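Local coordinates for alpha-1,3-glucanase (Paenibacillus glycanilyticus, PDB 6K0P), which probably hydrolyses the alpha-1,3-glucosidic linkages of alpha-1,3-glucan, as a bacterial glycoside hydrolase of family 87, at residues A[431-436]-A[476-481]; A[539-544]-A[563-568]. The protein carries 1 engineered substitution. All blocks are in the same frame, centred on the assembly; numbering follows the deposited sequence. Where two conformers were deposited one is given.

Contact 1. Residues A[431-436]-A[476-481]; sequences DTVIDG and NILIKN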
# COMPACT_ATOMS: atom_id res chain seq x y z
N ASP A 431 18.85 16.50 2.30
CA ASP A 431 18.15 15.83 1.20
C ASP A 431 17.05 14.89 1.68
O ASP A 431 17.21 14.14 2.66
CB ASP A 431 19.13 15.01 0.37
CG ASP A 431 19.81 15.82 -0.70
OD1 ASP A 431 19.34 16.93 -1.04
OD2 ASP A 431 20.83 15.33 -1.21
N THR A 432 15.94 14.91 0.95
CA THR A 432 14.98 13.83 0.93
C THR A 432 15.34 12.99 -0.28
O THR A 432 15.39 13.50 -1.40
CB THR A 432 13.57 14.41 0.79
OG1 THR A 432 13.28 15.22 1.94
CG2 THR A 432 12.53 13.29 0.66
N VAL A 433 15.65 11.72 -0.05
CA VAL A 433 16.29 10.87 -1.06
C VAL A 433 15.35 9.74 -1.43
O VAL A 433 14.86 9.01 -0.55
CB VAL A 433 17.63 10.31 -0.56
CG1 VAL A 433 18.24 9.38 -1.62
CG2 VAL A 433 18.58 11.43 -0.20
N ILE A 434 15.11 9.58 -2.72
CA ILE A 434 14.49 8.39 -3.29
C ILE A 434 15.60 7.68 -4.05
O ILE A 434 16.14 8.22 -5.02
CB ILE A 434 13.30 8.75 -4.20
CG1 ILE A 434 12.09 9.22 -3.38
CG2 ILE A 434 12.91 7.53 -5.05
CD1 ILE A 434 12.19 10.60 -2.79
N ASP A 435 15.99 6.49 -3.60
CA ASP A 435 17.16 5.81 -4.14
C ASP A 435 16.83 4.34 -4.39
O ASP A 435 16.76 3.55 -3.45
CB ASP A 435 18.34 5.92 -3.17
CG ASP A 435 19.54 5.09 -3.61
OD1 ASP A 435 19.64 4.72 -4.79
OD2 ASP A 435 20.39 4.80 -2.74
N GLY A 436 16.64 3.99 -5.66
CA GLY A 436 16.35 2.61 -6.00
C GLY A 436 14.86 2.34 -5.95
O GLY A 436 14.32 2.04 -4.89
N ASN A 476 15.97 20.35 -2.02
CA ASN A 476 16.82 19.25 -1.56
C ASN A 476 16.12 17.90 -1.73
O ASN A 476 15.84 17.18 -0.77
CB ASN A 476 17.28 19.49 -0.12
CG ASN A 476 18.09 20.76 -0.00
OD1 ASN A 476 19.04 20.96 -0.76
ND2 ASN A 476 17.70 21.66 0.90
N ILE A 477 15.84 17.58 -3.00
CA ILE A 477 15.17 16.35 -3.41
C ILE A 477 16.11 15.65 -4.37
O ILE A 477 16.49 16.23 -5.39
CB ILE A 477 13.84 16.65 -4.12
CG1 ILE A 477 12.93 17.52 -3.25
CG2 ILE A 477 13.17 15.35 -4.57
CD1 ILE A 477 12.49 16.88 -1.96
N LEU A 478 16.47 14.41 -4.06
CA LEU A 478 17.34 13.60 -4.90
C LEU A 478 16.59 12.33 -5.29
O LEU A 478 16.19 11.56 -4.41
CB LEU A 478 18.64 13.27 -4.17
CG LEU A 478 19.58 12.33 -4.91
CD1 LEU A 478 19.96 12.94 -6.24
CD2 LEU A 478 20.84 12.04 -4.08
N ILE A 479 16.37 12.14 -6.59
CA ILE A 479 15.66 10.97 -7.12
C ILE A 479 16.67 10.22 -7.97
O ILE A 479 17.12 10.72 -9.00
CB ILE A 479 14.44 11.38 -7.96
CG1 ILE A 479 13.40 12.10 -7.10
CG2 ILE A 479 13.82 10.15 -8.65
CD1 ILE A 479 12.42 12.96 -7.88
N LYS A 480 17.05 9.01 -7.54
CA LYS A 480 18.09 8.31 -8.26
C LYS A 480 17.81 6.82 -8.32
O LYS A 480 17.20 6.24 -7.42
CB LYS A 480 19.48 8.58 -7.67
CG LYS A 480 19.67 8.20 -6.22
CD LYS A 480 21.10 8.51 -5.78
CE LYS A 480 21.30 8.32 -4.29
NZ LYS A 480 22.72 8.59 -3.88
N ASN A 481 18.26 6.21 -9.43
CA ASN A 481 18.19 4.76 -9.63
C ASN A 481 16.75 4.26 -9.67
O ASN A 481 16.33 3.40 -8.90
CB ASN A 481 19.04 4.02 -8.58
CG ASN A 481 20.47 4.52 -8.57
OD1 ASN A 481 21.12 4.56 -9.61
ND2 ASN A 481 20.96 4.92 -7.40
O HOH W 1 20.98 19.02 -1.27
O HOH W 2 14.45 17.66 1.82
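D435 and N481 meet side by side, their side chains pointing the same way. ND2 of N481 donates to OD1 of D435 at 2.9 Å. The carboxylate oxygen is met on its syn side, 29° out of the carboxylate plane, but OD1 lies in the plane of the amide. The strands around this pair, 432-435 and 476-480, belong to neighbouring coils of a parallel beta-helix, the fold of the pectate-lyase-like clan. They run parallel with CA atoms in register. Five backbone bonds join the segments, from T432 N to N476 O (2.8 Å) through to G436 N to K480 O (2.9 Å). One face carries V433, D435, L478 and K480. There the K480 chain runs extended beyond CG and lies obliquely across D435, its CE 3.7 Å from D435 CG. NZ stays 4.6 Å from D435 OD2, too far for a salt bridge, though the charges probably still attract. An alanine at D435 would probably leave ND2 of N481 without this acceptor and take away the carboxylate packed against CE of K480. The other face carries T432, I434, I477 and I479. Most of its side-chain contacts are apolar, and I477 CD1 reaches T432 CB at 3.9 Å. At the start of the contact, CG of D431 lies beside its own backbone N (chi1 -86°), and the carboxylate beyond it has OD1 3.4 Å from N476 CB. A water donates to both D431 OD1 and N476 OD1, 2.7 Å from the former. Further out, I434, I477 and I479 all touch I415 of strand 409-416. D431 OD2 forms a salt bridge with R508, and N476 OD1 accepts from N506. Q400 bonds D435 OD2, and ND2 of N511 bonds N481 OD1, so the second oxygen of D435 and the amide oxygen of N481 have partners too.

Contact 2. Residues A[539-544]-A[563-568]; sequences ASFTNV and FTVTRV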
# COMPACT_ATOMS: atom_id res chain seq x y z
N ALA A 539 15.40 21.73 -12.33
CA ALA A 539 15.82 20.39 -11.94
C ALA A 539 16.94 19.93 -12.86
O ALA A 539 16.98 20.32 -14.03
CB ALA A 539 14.66 19.38 -12.00
N SER A 540 17.83 19.11 -12.31
CA SER A 540 18.94 18.55 -13.06
C SER A 540 18.67 17.09 -13.39
O SER A 540 18.06 16.37 -12.59
CB SER A 540 20.24 18.64 -12.25
OG SER A 540 20.54 19.99 -11.95
N PHE A 541 19.13 16.66 -14.57
CA PHE A 541 18.91 15.32 -15.07
C PHE A 541 20.23 14.74 -15.54
O PHE A 541 20.90 15.33 -16.40
CB PHE A 541 17.89 15.33 -16.22
CG PHE A 541 16.56 15.91 -15.83
CD1 PHE A 541 16.38 17.28 -15.75
CD2 PHE A 541 15.51 15.07 -15.49
CE1 PHE A 541 15.16 17.82 -15.37
CE2 PHE A 541 14.28 15.59 -15.11
CZ PHE A 541 14.11 16.97 -15.04
N THR A 542 20.61 13.60 -14.98
CA THR A 542 21.82 12.88 -15.37
C THR A 542 21.41 11.45 -15.69
O THR A 542 20.82 10.78 -14.84
CB THR A 542 22.83 12.89 -14.23
OG1 THR A 542 23.08 14.23 -13.81
CG2 THR A 542 24.14 12.23 -14.66
N ASN A 543 21.73 10.98 -16.89
CA ASN A 543 21.46 9.60 -17.28
C ASN A 543 19.97 9.26 -17.13
O ASN A 543 19.60 8.23 -16.58
CB ASN A 543 22.34 8.62 -16.50
CG ASN A 543 22.36 7.24 -17.14
OD1 ASN A 543 22.21 7.11 -18.35
ND2 ASN A 543 22.54 6.21 -16.32
N VAL A 544 19.12 10.15 -17.64
CA VAL A 544 17.68 9.94 -17.65
C VAL A 544 17.29 9.59 -19.08
O VAL A 544 17.43 10.41 -19.99
CB VAL A 544 16.92 11.16 -17.11
CG1 VAL A 544 15.41 10.93 -17.22
CG2 VAL A 544 17.31 11.43 -15.65
N PHE A 563 11.47 28.02 -15.12
CA PHE A 563 11.98 26.70 -14.74
C PHE A 563 13.09 26.32 -15.69
O PHE A 563 12.91 26.37 -16.91
CB PHE A 563 10.86 25.65 -14.82
CG PHE A 563 11.22 24.33 -14.18
CD1 PHE A 563 10.95 24.11 -12.85
CD2 PHE A 563 11.83 23.31 -14.91
CE1 PHE A 563 11.26 22.89 -12.24
CE2 PHE A 563 12.15 22.08 -14.30
CZ PHE A 563 11.86 21.89 -12.97
N THR A 564 14.25 25.93 -15.15
CA THR A 564 15.40 25.54 -15.96
C THR A 564 15.62 24.04 -15.87
O THR A 564 15.90 23.51 -14.79
CB THR A 564 16.66 26.29 -15.52
OG1 THR A 564 16.47 27.70 -15.75
CG2 THR A 564 17.86 25.80 -16.31
N VAL A 565 15.49 23.36 -17.00
CA VAL A 565 15.88 21.96 -17.12
C VAL A 565 17.37 21.93 -17.42
O VAL A 565 17.83 22.53 -18.39
CB VAL A 565 15.10 21.28 -18.27
CG1 VAL A 565 15.54 19.83 -18.44
CG2 VAL A 565 13.60 21.37 -18.03
N THR A 566 18.13 21.25 -16.57
CA THR A 566 19.57 21.09 -16.78
C THR A 566 19.85 19.65 -17.21
O THR A 566 19.66 18.72 -16.42
CB THR A 566 20.35 21.44 -15.51
OG1 THR A 566 20.14 22.82 -15.19
CG2 THR A 566 21.85 21.20 -15.72
N ARG A 567 20.32 19.49 -18.44
CA ARG A 567 20.71 18.18 -18.96
C ARG A 567 22.21 18.03 -18.71
O ARG A 567 23.04 18.49 -19.50
CB ARG A 567 20.39 18.08 -20.45
CG ARG A 567 18.90 18.10 -20.79
CD ARG A 567 18.73 18.42 -22.27
NE ARG A 567 17.36 18.29 -22.75
CZ ARG A 567 16.41 19.21 -22.60
NH1 ARG A 567 16.67 20.35 -21.96
NH2 ARG A 567 15.20 19.00 -23.09
N VAL A 568 22.56 17.40 -17.59
CA VAL A 568 23.97 17.29 -17.22
C VAL A 568 24.72 16.42 -18.22
O VAL A 568 25.70 16.86 -18.84
CB VAL A 568 24.11 16.77 -15.78
CG1 VAL A 568 25.58 16.67 -15.40
CG2 VAL A 568 23.37 17.69 -14.81
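A539 to F541 pair with V565 to R567 as parallel strands, their axes 24° apart. Four backbone bonds tie the segments, running from A539 N to T564 O (3.1 Å) to V568 N to F541 O (2.9 Å). F541 O is gripped twice, because ND2 of N571 also donates to it. The F541 ring sets its edge to the bonded carbonyl, with CD1 3.6 Å from T566 O and the oxygen in the ring plane. CE1 of the same ring lies 3.7 Å from V565 CG1. That methyl is anti to its backbone N (chi1 177°), and the two side chains meet at a slant. This is the C-terminal end of the parallel beta-helix, where 563-569 is the last strand. A539, F541, V565 and R567 share one face, and F541 also meets W573 edge-to-face. CZ of F563 comes within 3.6 Å of A539 N and 3.9 Å of A539 CB. R567 forms a salt bridge with E557 through NH2, which also bonds W573 O. S540 and T566 lie on the other face. Beyond them T542 OG1 approaches V568 CB at 3.4 Å.

From the N terminus the chain passes first through the smaller sheets of the N-terminal part, then enters the beta-helix. Contact 1 closes a loop of 39 residues. That loop holds strands 437-446, 460-462 and 465-469, with W447, Q460 and Y468 of one glycan pocket. Contact 2 follows in series and closes a shorter loop of 18 residues, with most of strand 544-547 and strand 554-555. Neither nests in the other and they do not cross. The centres of contact 1 and contact 2 are about 14 Å apart, and the two do not touch. Each joins successive coils of the beta-helix. Strand 507-510 belongs to the coil between, pairing with 475-485 and with 537-541. N511 also bonds N543 of contact 2.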